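Local atomic coordinates of aminopeptidase N (Francisella tularensis subsp. tularensis, PDB entry 5DLL), a protein that probably releases N-terminal amino acids from intracellular peptides as a zinc-dependent aminopeptidase of the M1 family. Residues A[646-651]-A[685-690]; A[692-697]-A[715-720]. All coordinates share one frame; numbering follows the deposited sequence.

Contact 1. Residues A[646-651]-A[685-690]; sequences KLKDDW and MNASDQ
The apolar part of the contact is the flank of Lys648, whose CE rests against CB of Ala687 at 3.9 Å. Lys648 stands in the first turn of helix 648-658. With CG anti to the backbone N (chi1 -165°) and the chain extended beyond it, the side chain spans the gap to the loop between helices 668-685 and 691-703. Ala687 also packs against Ala644 and Asp645 of helix 629-646 and is buried.

The polar part is loose: NZ of Lys648 ends 3.5 Å from O of Asp689 without forming a hydrogen bond, and OD2 of Asp689 stays 5.0 Å from that NZ. Asp689 uses OD1 elsewhere, capping N of Lys691 where the loop turns into helix 691-703.

Within the loop, NE2 of Gln690 donates a nearly straight hydrogen bond of 2.9 Å to O of Met685, which lies close to the plane of the Gln690 amide, and ties the two ends of the turn together.

Joining the start of helix 648-658 to this loop near the surface of the C-terminal helical domain, the contact thus rests on alkyl packing, helped at most by a weak attraction between the ammonium group and the carbonyl and carboxylate of Asp689.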
loop_
_atom_site.group_PDB
_atom_site.type_symbol
_atom_site.label_atom_id
_atom_site.label_comp_id
_atom_site.label_asym_id
_atom_site.label_seq_id
_atom_site.Cartn_x
_atom_site.Cartn_y
_atom_site.Cartn_z
ATOM N N LYS A 646 1.302 35.626 13.911
ATOM C CA LYS A 646 0.868 36.651 12.959
ATOM C C LYS A 646 -0.556 36.389 12.472
ATOM O O LYS A 646 -1.383 37.298 12.465
ATOM C CB LYS A 646 1.824 36.743 11.767
ATOM C CG LYS A 646 3.254 37.091 12.149
ATOM C CD LYS A 646 3.983 37.803 11.021
ATOM C CE LYS A 646 5.493 37.670 11.152
ATOM N NZ LYS A 646 5.986 37.990 12.521
ATOM N N LEU A 647 -0.845 35.147 12.087
ATOM C CA LEU A 647 -2.183 34.776 11.622
ATOM C C LEU A 647 -3.039 34.169 12.740
ATOM O O LEU A 647 -3.916 33.346 12.469
ATOM C CB LEU A 647 -2.090 33.788 10.451
ATOM C CG LEU A 647 -1.092 34.115 9.336
ATOM C CD1 LEU A 647 -1.108 33.027 8.277
ATOM C CD2 LEU A 647 -1.391 35.467 8.714
ATOM N N LYS A 648 -2.807 34.590 13.984
ATOM C CA LYS A 648 -3.495 34.008 15.141
ATOM C C LYS A 648 -5.015 34.158 15.070
ATOM O O LYS A 648 -5.746 33.216 15.375
ATOM C CB LYS A 648 -2.978 34.617 16.447
ATOM C CG LYS A 648 -3.383 33.818 17.673
ATOM C CD LYS A 648 -2.719 34.329 18.942
ATOM C CE LYS A 648 -2.772 33.276 20.040
ATOM N NZ LYS A 648 -2.798 33.874 21.403
ATOM N N ASP A 649 -5.480 35.344 14.680
ATOM C CA ASP A 649 -6.915 35.615 14.548
ATOM C C ASP A 649 -7.544 34.759 13.453
ATOM O O ASP A 649 -8.693 34.326 13.581
ATOM C CB ASP A 649 -7.170 37.098 14.241
ATOM C CG ASP A 649 -6.799 38.019 15.399
ATOM O OD1 ASP A 649 -6.758 37.563 16.563
ATOM O OD2 ASP A 649 -6.551 39.214 15.139
ATOM N N ASP A 650 -6.784 34.523 12.383
ATOM C CA ASP A 650 -7.256 33.728 11.247
ATOM C C ASP A 650 -7.430 32.257 11.626
ATOM O O ASP A 650 -8.435 31.639 11.269
ATOM C CB ASP A 650 -6.287 33.826 10.060
ATOM C CG ASP A 650 -6.017 35.260 9.628
ATOM O OD1 ASP A 650 -5.617 36.076 10.488
ATOM O OD2 ASP A 650 -6.187 35.559 8.424
ATOM N N TRP A 651 -6.444 31.704 12.337
ATOM C CA TRP A 651 -6.508 30.314 12.804
ATOM C C TRP A 651 -7.742 30.105 13.679
ATOM O O TRP A 651 -8.444 29.106 13.544
ATOM C CB TRP A 651 -5.244 29.922 13.597
ATOM C CG TRP A 651 -3.956 30.040 12.826
ATOM C CD1 TRP A 651 -2.871 30.807 13.152
ATOM C CD2 TRP A 651 -3.625 29.381 11.605
ATOM N NE1 TRP A 651 -1.885 30.665 12.205
ATOM C CE2 TRP A 651 -2.322 29.797 11.242
ATOM C CE3 TRP A 651 -4.299 28.475 10.779
ATOM C CZ2 TRP A 651 -1.683 29.335 10.092
ATOM C CZ3 TRP A 651 -3.666 28.017 9.636
ATOM C CH2 TRP A 651 -2.373 28.450 9.302
ATOM N N MET A 685 -1.663 26.159 19.240
ATOM C CA MET A 685 -0.779 25.626 20.290
ATOM C C MET A 685 0.686 25.992 20.069
ATOM O O MET A 685 1.429 26.189 21.028
ATOM C CB MET A 685 -0.916 24.111 20.382
ATOM C CG MET A 685 -2.270 23.653 20.890
ATOM S SD MET A 685 -2.545 24.084 22.620
ATOM C CE MET A 685 -3.878 22.951 22.989
ATOM N N ASN A 686 1.096 26.088 18.809
ATOM C CA ASN A 686 2.433 26.578 18.479
ATOM C C ASN A 686 2.574 28.106 18.593
ATOM O O ASN A 686 3.617 28.661 18.249
ATOM C CB ASN A 686 2.834 26.109 17.081
ATOM C CG ASN A 686 2.984 24.608 16.997
ATOM O OD1 ASN A 686 2.218 23.932 16.310
ATOM N ND2 ASN A 686 3.965 24.073 17.711
ATOM N N ALA A 687 1.530 28.782 19.070
ATOM C CA ALA A 687 1.603 30.208 19.369
ATOM C C ALA A 687 2.396 30.458 20.651
ATOM O O ALA A 687 2.573 29.549 21.466
ATOM C CB ALA A 687 0.203 30.781 19.503
ATOM N N SER A 688 2.864 31.695 20.819
ATOM C CA SER A 688 3.587 32.105 22.028
ATOM C C SER A 688 2.700 32.100 23.277
ATOM O O SER A 688 3.197 31.885 24.379
ATOM C CB SER A 688 4.207 33.492 21.844
ATOM O OG SER A 688 5.217 33.469 20.853
ATOM N N ASP A 689 1.403 32.351 23.105
ATOM C CA ASP A 689 0.426 32.150 24.178
ATOM C C ASP A 689 -0.528 31.000 23.824
ATOM O O ASP A 689 -1.279 31.071 22.850
ATOM C CB ASP A 689 -0.364 33.435 24.445
ATOM C CG ASP A 689 -1.076 33.423 25.797
ATOM O OD1 ASP A 689 -1.087 32.374 26.478
ATOM O OD2 ASP A 689 -1.626 34.475 26.186
ATOM N N GLN A 690 -0.489 29.941 24.626
ATOM C CA GLN A 690 -1.339 28.770 24.410
ATOM C C GLN A 690 -2.699 28.890 25.098
ATOM O O GLN A 690 -3.546 28.007 24.951
ATOM C CB GLN A 690 -0.627 27.508 24.900
ATOM C CG GLN A 690 0.663 27.211 24.158
ATOM C CD GLN A 690 1.306 25.918 24.613
ATOM O OE1 GLN A 690 1.297 25.588 25.799
ATOM N NE2 GLN A 690 1.870 25.176 23.668
#

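Contact 2. Residues A[692-697]-A[715-720]; sequences VGTDLA and TELLKS
Leu717 and Ala697 meet where a methyl covers a flat peptide group. CD1 of Leu717 stands over one face of the Ala697 carbonyl, 4.1 Å from its C atom, and also lies 4.1 Å from O of Thr694, approaching that carbonyl from its oxygen end. The other flat group, the carboxylate of Glu716, turns out of the interface: two successive bends (chi1 -54° and chi2 -63°) fold the chain away, and the side chain packs on Leu681 and Ser682 of helix 668-685. Its CB alone stays behind, 4.4 Å from CB of Ala697.

The closest approach is between methyls, CD1 of Leu717 and CB of Ala697 being 3.7 Å apart. The CA-CB bond of Leu717 does not aim at its partner, and it is the rotation about chi1 (-129°) that swings the branch across. These residues belong to consecutive helices, 691-703 and 707-717, which run roughly antiparallel as a helical hairpin in the C-terminal region assigned to ARM repeats, an all-helical part of the M1 fold. The early turns of the first helix lie against the last turn of the second, and the small Ala697 lets the backbones come near, with its CA 6.1 Å from that of Leu717.

Thr694 borders this patch. Its CG2 faces CD1 of Leu717 at 4.4 Å, while OG1 is bonded back to O of Gln690, one turn earlier. Leu717 also touches Gln698 and Phe701 farther along helix 691-703, and Ala729 of helix 723-736 packs against it as well.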
loop_
_atom_site.group_PDB
_atom_site.type_symbol
_atom_site.label_atom_id
_atom_site.label_comp_id
_atom_site.label_asym_id
_atom_site.label_seq_id
_atom_site.Cartn_x
_atom_site.Cartn_y
_atom_site.Cartn_z
ATOM N N VAL A 692 -5.436 30.553 24.429
ATOM C CA VAL A 692 -6.597 30.397 23.539
ATOM C C VAL A 692 -6.736 28.987 22.943
ATOM O O VAL A 692 -7.832 28.424 22.938
ATOM C CB VAL A 692 -6.619 31.471 22.418
ATOM C CG1 VAL A 692 -5.500 31.263 21.405
ATOM C CG2 VAL A 692 -7.971 31.486 21.718
ATOM N N GLY A 693 -5.633 28.419 22.459
ATOM C CA GLY A 693 -5.647 27.091 21.852
ATOM C C GLY A 693 -5.980 25.998 22.851
ATOM O O GLY A 693 -6.773 25.100 22.556
ATOM N N THR A 694 -5.375 26.078 24.036
ATOM C CA THR A 694 -5.592 25.095 25.103
ATOM C C THR A 694 -7.054 24.991 25.513
ATOM O O THR A 694 -7.555 23.894 25.762
ATOM C CB THR A 694 -4.747 25.422 26.350
ATOM O OG1 THR A 694 -3.380 25.578 25.965
ATOM C CG2 THR A 694 -4.847 24.312 27.387
ATOM N N ASP A 695 -7.733 26.130 25.584
ATOM C CA ASP A 695 -9.134 26.151 25.993
ATOM C C ASP A 695 -10.004 25.468 24.947
ATOM O O ASP A 695 -10.915 24.717 25.291
ATOM C CB ASP A 695 -9.605 27.588 26.237
ATOM C CG ASP A 695 -8.829 28.276 27.351
ATOM O OD1 ASP A 695 -8.134 27.575 28.122
ATOM O OD2 ASP A 695 -8.907 29.521 27.449
ATOM N N LEU A 696 -9.700 25.721 23.674
ATOM C CA LEU A 696 -10.427 25.107 22.557
ATOM C C LEU A 696 -10.152 23.609 22.447
ATOM O O LEU A 696 -11.058 22.831 22.137
ATOM C CB LEU A 696 -10.073 25.793 21.228
ATOM C CG LEU A 696 -10.596 27.220 21.015
ATOM C CD1 LEU A 696 -10.043 27.803 19.721
ATOM C CD2 LEU A 696 -12.117 27.256 21.013
ATOM N N ALA A 697 -8.902 23.215 22.688
ATOM C CA ALA A 697 -8.512 21.803 22.663
ATOM C C ALA A 697 -9.149 21.034 23.815
ATOM O O ALA A 697 -9.606 19.903 23.641
ATOM C CB ALA A 697 -7.001 21.677 22.720
ATOM N N THR A 715 -3.964 14.971 20.956
ATOM C CA THR A 715 -2.675 15.313 20.344
ATOM C C THR A 715 -2.248 16.755 20.644
ATOM O O THR A 715 -1.087 17.009 20.960
ATOM C CB THR A 715 -2.708 15.126 18.809
ATOM O OG1 THR A 715 -3.165 13.805 18.486
ATOM C CG2 THR A 715 -1.324 15.358 18.188
ATOM N N GLU A 716 -3.189 17.690 20.546
ATOM C CA GLU A 716 -2.889 19.112 20.731
ATOM C C GLU A 716 -2.781 19.471 22.211
ATOM O O GLU A 716 -2.018 20.364 22.586
ATOM C CB GLU A 716 -3.946 19.982 20.050
ATOM C CG GLU A 716 -4.182 19.671 18.575
ATOM C CD GLU A 716 -2.974 19.911 17.685
ATOM O OE1 GLU A 716 -1.982 20.515 18.148
ATOM O OE2 GLU A 716 -3.026 19.494 16.503
ATOM N N LEU A 717 -3.531 18.762 23.051
ATOM C CA LEU A 717 -3.426 18.915 24.504
ATOM C C LEU A 717 -2.043 18.472 25.010
ATOM O O LEU A 717 -1.594 18.931 26.057
ATOM C CB LEU A 717 -4.540 18.113 25.203
ATOM C CG LEU A 717 -5.426 18.784 26.264
ATOM C CD1 LEU A 717 -5.774 20.225 25.918
ATOM C CD2 LEU A 717 -6.700 17.968 26.454
ATOM N N LEU A 718 -1.380 17.583 24.266
ATOM C CA LEU A 718 -0.013 17.139 24.590
ATOM C C LEU A 718 1.081 18.142 24.195
ATOM O O LEU A 718 2.225 18.012 24.644
ATOM C CB LEU A 718 0.299 15.791 23.927
ATOM C CG LEU A 718 -0.502 14.563 24.362
ATOM C CD1 LEU A 718 -0.140 13.380 23.474
ATOM C CD2 LEU A 718 -0.263 14.238 25.829
ATOM N N LYS A 719 0.741 19.116 23.349
ATOM C CA LYS A 719 1.662 20.211 23.007
ATOM C C LYS A 719 1.681 21.302 24.082
ATOM O O LYS A 719 2.513 22.212 24.027
ATOM C CB LYS A 719 1.303 20.832 21.651
ATOM C CG LYS A 719 1.496 19.899 20.463
ATOM C CD LYS A 719 1.418 20.657 19.146
ATOM C CE LYS A 719 1.758 19.764 17.965
ATOM N NZ LYS A 719 1.976 20.552 16.722
ATOM N N SER A 720 0.761 21.210 25.044
ATOM C CA SER A 720 0.698 22.134 26.174
ATOM C C SER A 720 2.008 22.139 26.937
ATOM O O SER A 720 2.595 21.081 27.164
ATOM C CB SER A 720 -0.438 21.726 27.120
ATOM O OG SER A 720 -0.510 22.580 28.249
#

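Both contacts lie in the C-terminal helical domain, their centres 12 Å apart and away from the zinc and sodium sites. Helix 691-703 connects them: the loop leading into it serves contact 1, its first turns serve contact 2. Contact 1 is the more superficial, a long lysine reaching a loop, its ammonium end near the carbonyl and carboxylate of Asp689; contact 2 is buried, made by the methyl groups of alanine, leucine and threonine side chains between hairpin helices. They also meet directly. NE2 of Gln690 probably bonds to O of Lys719 at 3.1 Å, while CE of Met685 packs against CB of Ala697, so that one side chain from the first contact borders the second.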